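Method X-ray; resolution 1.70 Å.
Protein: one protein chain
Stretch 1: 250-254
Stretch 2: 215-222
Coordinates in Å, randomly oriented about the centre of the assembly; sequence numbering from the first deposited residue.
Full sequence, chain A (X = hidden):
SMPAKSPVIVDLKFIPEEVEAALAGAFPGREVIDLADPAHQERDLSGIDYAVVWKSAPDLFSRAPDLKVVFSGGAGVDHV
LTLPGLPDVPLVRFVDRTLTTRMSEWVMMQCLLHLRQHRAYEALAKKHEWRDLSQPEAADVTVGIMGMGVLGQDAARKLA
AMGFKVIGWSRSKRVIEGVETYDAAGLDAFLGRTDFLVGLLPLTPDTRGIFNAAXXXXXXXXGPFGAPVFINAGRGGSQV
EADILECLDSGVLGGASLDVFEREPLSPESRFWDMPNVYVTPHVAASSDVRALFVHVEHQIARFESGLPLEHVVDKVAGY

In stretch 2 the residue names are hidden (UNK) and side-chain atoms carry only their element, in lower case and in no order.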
ATOM      1  N   SER A 250     -26.698  -2.467  -3.181  1.00 24.40           N
ATOM      2  CA  SER A 250     -27.194  -2.282  -4.534  1.00 27.83           C
ATOM      3  C   SER A 250     -26.082  -2.291  -5.571  1.00 31.29           C
ATOM      4  O   SER A 250     -26.357  -2.469  -6.738  1.00 31.14           O
ATOM      5  CB  SER A 250     -27.938  -0.959  -4.639  1.00 30.27           C
ATOM      6  OG  SER A 250     -27.036   0.121  -4.551  1.00 27.84           O
ATOM      7  N   GLY A 251     -24.842  -2.058  -5.143  1.00 24.89           N
ATOM      8  CA  GLY A 251     -23.716  -1.979  -6.047  1.00 25.66           C
ATOM      9  C   GLY A 251     -23.361  -0.568  -6.472  1.00 24.83           C
ATOM     10  O   GLY A 251     -22.396  -0.395  -7.228  1.00 26.44           O
ATOM     11  N   VAL A 252     -24.086   0.436  -5.982  1.00 21.68           N
ATOM     12  CA  VAL A 252     -23.734   1.845  -6.215  1.00 21.69           C
ATOM     13  C   VAL A 252     -22.312   2.105  -5.694  1.00 24.60           C
ATOM     14  O   VAL A 252     -21.529   2.791  -6.343  1.00 24.06           O
ATOM     15  CB  VAL A 252     -24.753   2.825  -5.610  1.00 24.78           C
ATOM     16  CG1 VAL A 252     -24.225   4.250  -5.659  1.00 25.14           C
ATOM     17  CG2 VAL A 252     -26.071   2.759  -6.398  1.00 29.70           C
ATOM     18  N   LEU A 253     -21.986   1.532  -4.537  1.00 22.27           N
ATOM     19  CA  LEU A 253     -20.604   1.442  -4.080  1.00 20.09           C
ATOM     20  C   LEU A 253     -20.105   0.024  -4.265  1.00 22.97           C
ATOM     21  O   LEU A 253     -20.778  -0.931  -3.884  1.00 23.37           O
ATOM     22  CB  LEU A 253     -20.477   1.801  -2.603  1.00 22.04           C
ATOM     23  CG  LEU A 253     -20.653   3.276  -2.231  1.00 22.17           C
ATOM     24  CD1 LEU A 253     -20.632   3.430  -0.715  1.00 21.37           C
ATOM     25  CD2 LEU A 253     -19.551   4.120  -2.851  1.00 21.62           C
ATOM     26  N   GLY A 254     -18.919  -0.108  -4.847  1.00 20.73           N
ATOM     27  CA  GLY A 254     -18.325  -1.420  -5.095  1.00 23.56           C
ATOM     28  C   GLY A 254     -17.599  -1.953  -3.873  1.00 21.68           C
ATOM     29  O   GLY A 254     -17.357  -3.162  -3.752  1.00 24.08           O
ATOM     30  N   UNK A 215     -24.451  11.764  -2.795  1.00 24.29           N
ATOM     31  CA  UNK A 215     -23.036  11.967  -3.139  1.00 22.95           C
ATOM     32  C   UNK A 215     -22.428  10.749  -3.791  1.00 23.50           C
ATOM     33  O   UNK A 215     -21.748  10.869  -4.816  1.00 24.03           O
ATOM     34  c   UNK A 215     -20.243  13.838  -1.337  1.00 27.39           C
ATOM     35  c   UNK A 215     -19.927  11.447  -1.893  1.00 26.55           C
ATOM     36  c   UNK A 215     -22.252  12.389  -1.898  1.00 20.45           C
ATOM     37  c   UNK A 215     -20.762  12.675  -2.156  1.00 25.11           C
ATOM     38  N   UNK A 216     -22.678   9.554  -3.230  1.00 22.60           N
ATOM     39  CA  UNK A 216     -22.136   8.314  -3.815  1.00 21.14           C
ATOM     40  C   UNK A 216     -22.644   8.090  -5.253  1.00 20.34           C
ATOM     41  O   UNK A 216     -21.882   7.606  -6.105  1.00 23.13           O
ATOM     42  c   UNK A 216     -22.356   6.844   0.849  1.00 23.19           C
ATOM     43  c   UNK A 216     -22.789   6.761  -0.468  1.00 21.43           C
ATOM     44  c   UNK A 216     -21.117   7.376   1.143  1.00 22.72           C
ATOM     45  c   UNK A 216     -21.981   7.183  -1.511  1.00 22.53           C
ATOM     46  c   UNK A 216     -20.279   7.786   0.111  1.00 21.26           C
ATOM     47  c   UNK A 216     -22.475   7.095  -2.955  1.00 22.13           C
ATOM     48  c   UNK A 216     -20.719   7.701  -1.203  1.00 21.73           C
ATOM     49  N   UNK A 217     -23.900   8.466  -5.510  1.00 23.17           N
ATOM     50  CA  UNK A 217     -24.492   8.397  -6.854  1.00 26.31           C
ATOM     51  C   UNK A 217     -23.839   9.310  -7.906  1.00 28.54           C
ATOM     52  O   UNK A 217     -24.025   9.090  -9.098  1.00 25.60           O
ATOM     53  c   UNK A 217     -25.980   8.668  -6.782  1.00 28.79           C
ATOM     54  N   UNK A 218     -23.104  10.330  -7.460  1.00 24.17           N
ATOM     55  CA  UNK A 218     -22.390  11.236  -8.355  1.00 24.54           C
ATOM     56  C   UNK A 218     -20.964  10.801  -8.665  1.00 26.44           C
ATOM     57  O   UNK A 218     -20.344  11.356  -9.567  1.00 25.59           O
ATOM     58  n   UNK A 218     -25.654  15.128  -5.756  1.00 66.03           N
ATOM     59  c   UNK A 218     -23.780  13.287  -7.781  1.00 28.84           C
ATOM     60  c   UNK A 218     -25.027  15.383  -7.076  1.00 44.37           C
ATOM     61  c   UNK A 218     -23.674  14.689  -7.186  1.00 37.50           C
ATOM     62  c   UNK A 218     -22.397  12.658  -7.793  1.00 26.63           C
ATOM     63  N   UNK A 219     -20.456   9.794  -7.958  1.00 23.46           N
ATOM     64  CA  UNK A 219     -19.112   9.264  -8.229  1.00 22.30           C
ATOM     65  C   UNK A 219     -19.051   8.583  -9.581  1.00 23.42           C
ATOM     66  O   UNK A 219     -20.067   8.153 -10.127  1.00 23.98           O
ATOM     67  c   UNK A 219     -17.232   9.909  -5.812  1.00 22.98           C
ATOM     68  c   UNK A 219     -18.455   9.003  -5.751  1.00 20.93           C
ATOM     69  c   UNK A 219     -18.688   8.321  -7.106  1.00 20.52           C
ATOM     70  c   UNK A 219     -18.257   7.982  -4.621  1.00 22.70           C
ATOM     71  N   UNK A 220     -17.855   8.524 -10.145  1.00 23.60           N
ATOM     72  CA  UNK A 220     -17.680   7.927 -11.456  1.00 24.10           C
ATOM     73  C   UNK A 220     -18.034   6.449 -11.513  1.00 27.39           C
ATOM     74  O   UNK A 220     -17.664   5.671 -10.620  1.00 23.32           O
ATOM     75  o   UNK A 220     -16.169   7.684 -13.296  1.00 25.55           O
ATOM     76  c   UNK A 220     -16.237   8.093 -11.934  1.00 25.14           C
ATOM     77  N   UNK A 221     -18.719   6.069 -12.591  1.00 23.65           N
ATOM     78  CA  UNK A 221     -18.897   4.642 -12.944  1.00 25.66           C
ATOM     79  C   UNK A 221     -18.066   4.258 -14.150  1.00 27.31           C
ATOM     80  O   UNK A 221     -18.219   3.157 -14.656  1.00 28.53           O
ATOM     81  c   UNK A 221     -22.116   2.754  -9.989  1.00 60.74           C
ATOM     82  n   UNK A 221     -22.254   3.032 -11.286  1.00 43.33           N
ATOM     83  c   UNK A 221     -22.510   4.337 -11.872  1.00 47.29           C
ATOM     84  n   UNK A 221     -22.197   3.689  -9.020  1.00 34.74           N
ATOM     85  c   UNK A 221     -20.357   4.349 -13.200  1.00 30.57           C
ATOM     86  c   UNK A 221     -21.216   5.033 -12.138  1.00 36.70           C
ATOM     87  n   UNK A 221     -21.927   1.484  -9.662  1.00 35.87           N
ATOM     88  N   UNK A 222     -17.184   5.157 -14.582  1.00 26.33           N
ATOM     89  CA  UNK A 222     -16.389   4.990 -15.795  1.00 28.29           C
ATOM     90  C   UNK A 222     -15.020   4.376 -15.560  1.00 28.73           C
ATOM     91  O   UNK A 222     -14.266   4.194 -16.515  1.00 28.65           O
ATOM     92  c   UNK A 222     -17.555   6.880 -17.008  1.00 45.13           C
ATOM     93  n   UNK A 222     -17.778   8.179 -16.879  1.00 46.00           N
ATOM     94  c   UNK A 222     -16.232   6.347 -16.499  1.00 30.94           C
ATOM     95  o   UNK A 222     -18.379   6.117 -17.487  1.00 41.86           O
TER

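Position 215 carries four side-chain carbons, with a fork at the second, where two terminal carbons diverge. It lies in a helix that begins earlier in the chain, and its side chain is buried but does not reach stretch 1. A fork at that point is the leucine pattern, and the residue is L215.

At position 216 one carbon leads into a ring of six carbons, with no oxygen on the ring and no nitrogen in it. Its CA-to-CB bond points toward stretch 1, and L253 sits over one face of the ring: L253 CD1 is 4.0 Å from the ring centroid and 11° off the normal, so the methyl group makes a CH-pi contact. V252 packs against the base of the same side chain, with V252 CG1 4.3 Å from CB of 216. The plain six-carbon ring identifies phenylalanine, F216. The nearest single ring atom, F216 CD2, is also 4.0 Å from L253 CD1.

Position 217 has a single side-chain carbon. That carbon points sideways, and the closest approach is made by the backbone, N of 217 lying 4.2 Å from V252 CG1. With one carbon and nothing beyond it, the residue is alanine, A217.

Four carbons in a row ending in nitrogen at position 218 form an exposed chain that makes no contact with stretch 1; this is lysine, K218. Its backbone amide is bonded back to the helix, K218 N to L215 O at 3.0 Å.

Position 219 again shows four carbons forked at the second. Its CA-to-CB bond points toward stretch 1, where one branch-end carbon of 219 comes within 4.4 Å of L253 CD2. The fork again means leucine, L219, and the carbon in question is L219 CD1. The residue closes a type I turn that starts at F216, with L219 N hydrogen-bonded to F216 O at 3.2 Å.

One carbon followed by one oxygen at position 220, buried and out of reach of stretch 1, is serine, S220. Its hydroxyl oxygen accepts the backbone amide of position 222, S220 OG to N of 222 at 3.0 Å.

At position 221 three carbons lead to a nitrogen and then to a carbon bearing two more nitrogens, a guanidinium group. Its CA-to-CB bond points sideways, but the end of the chain comes nearer to stretch 1, where the two terminal nitrogens meet G251 O and V252 O. This is arginine, R221: R221 NH1 donates to G251 O at 3.1 Å and R221 NH2 to V252 O at 2.9 Å.

Position 222 has two side-chain carbons, the second carrying one oxygen and one nitrogen, exposed and remote from stretch 1; this amide is asparagine, N222.

The contact, 270 Å² summed over both sides, joins a hydrophobic patch to a polar clamp. V252 and L253 pack on F216, with L253 reaching on to L219. Beside them, R221 binds two successive carbonyls near its guanidinium plane, the bond to V252 O being nearly straight at 168° and that to G251 O more bent at 141°. Both acceptors are backbone atoms, so these two bonds depend on where the main chain places its carbonyls and not on a side-chain acceptor.

Stretch 2, residues 215-222: LFAKLSRN
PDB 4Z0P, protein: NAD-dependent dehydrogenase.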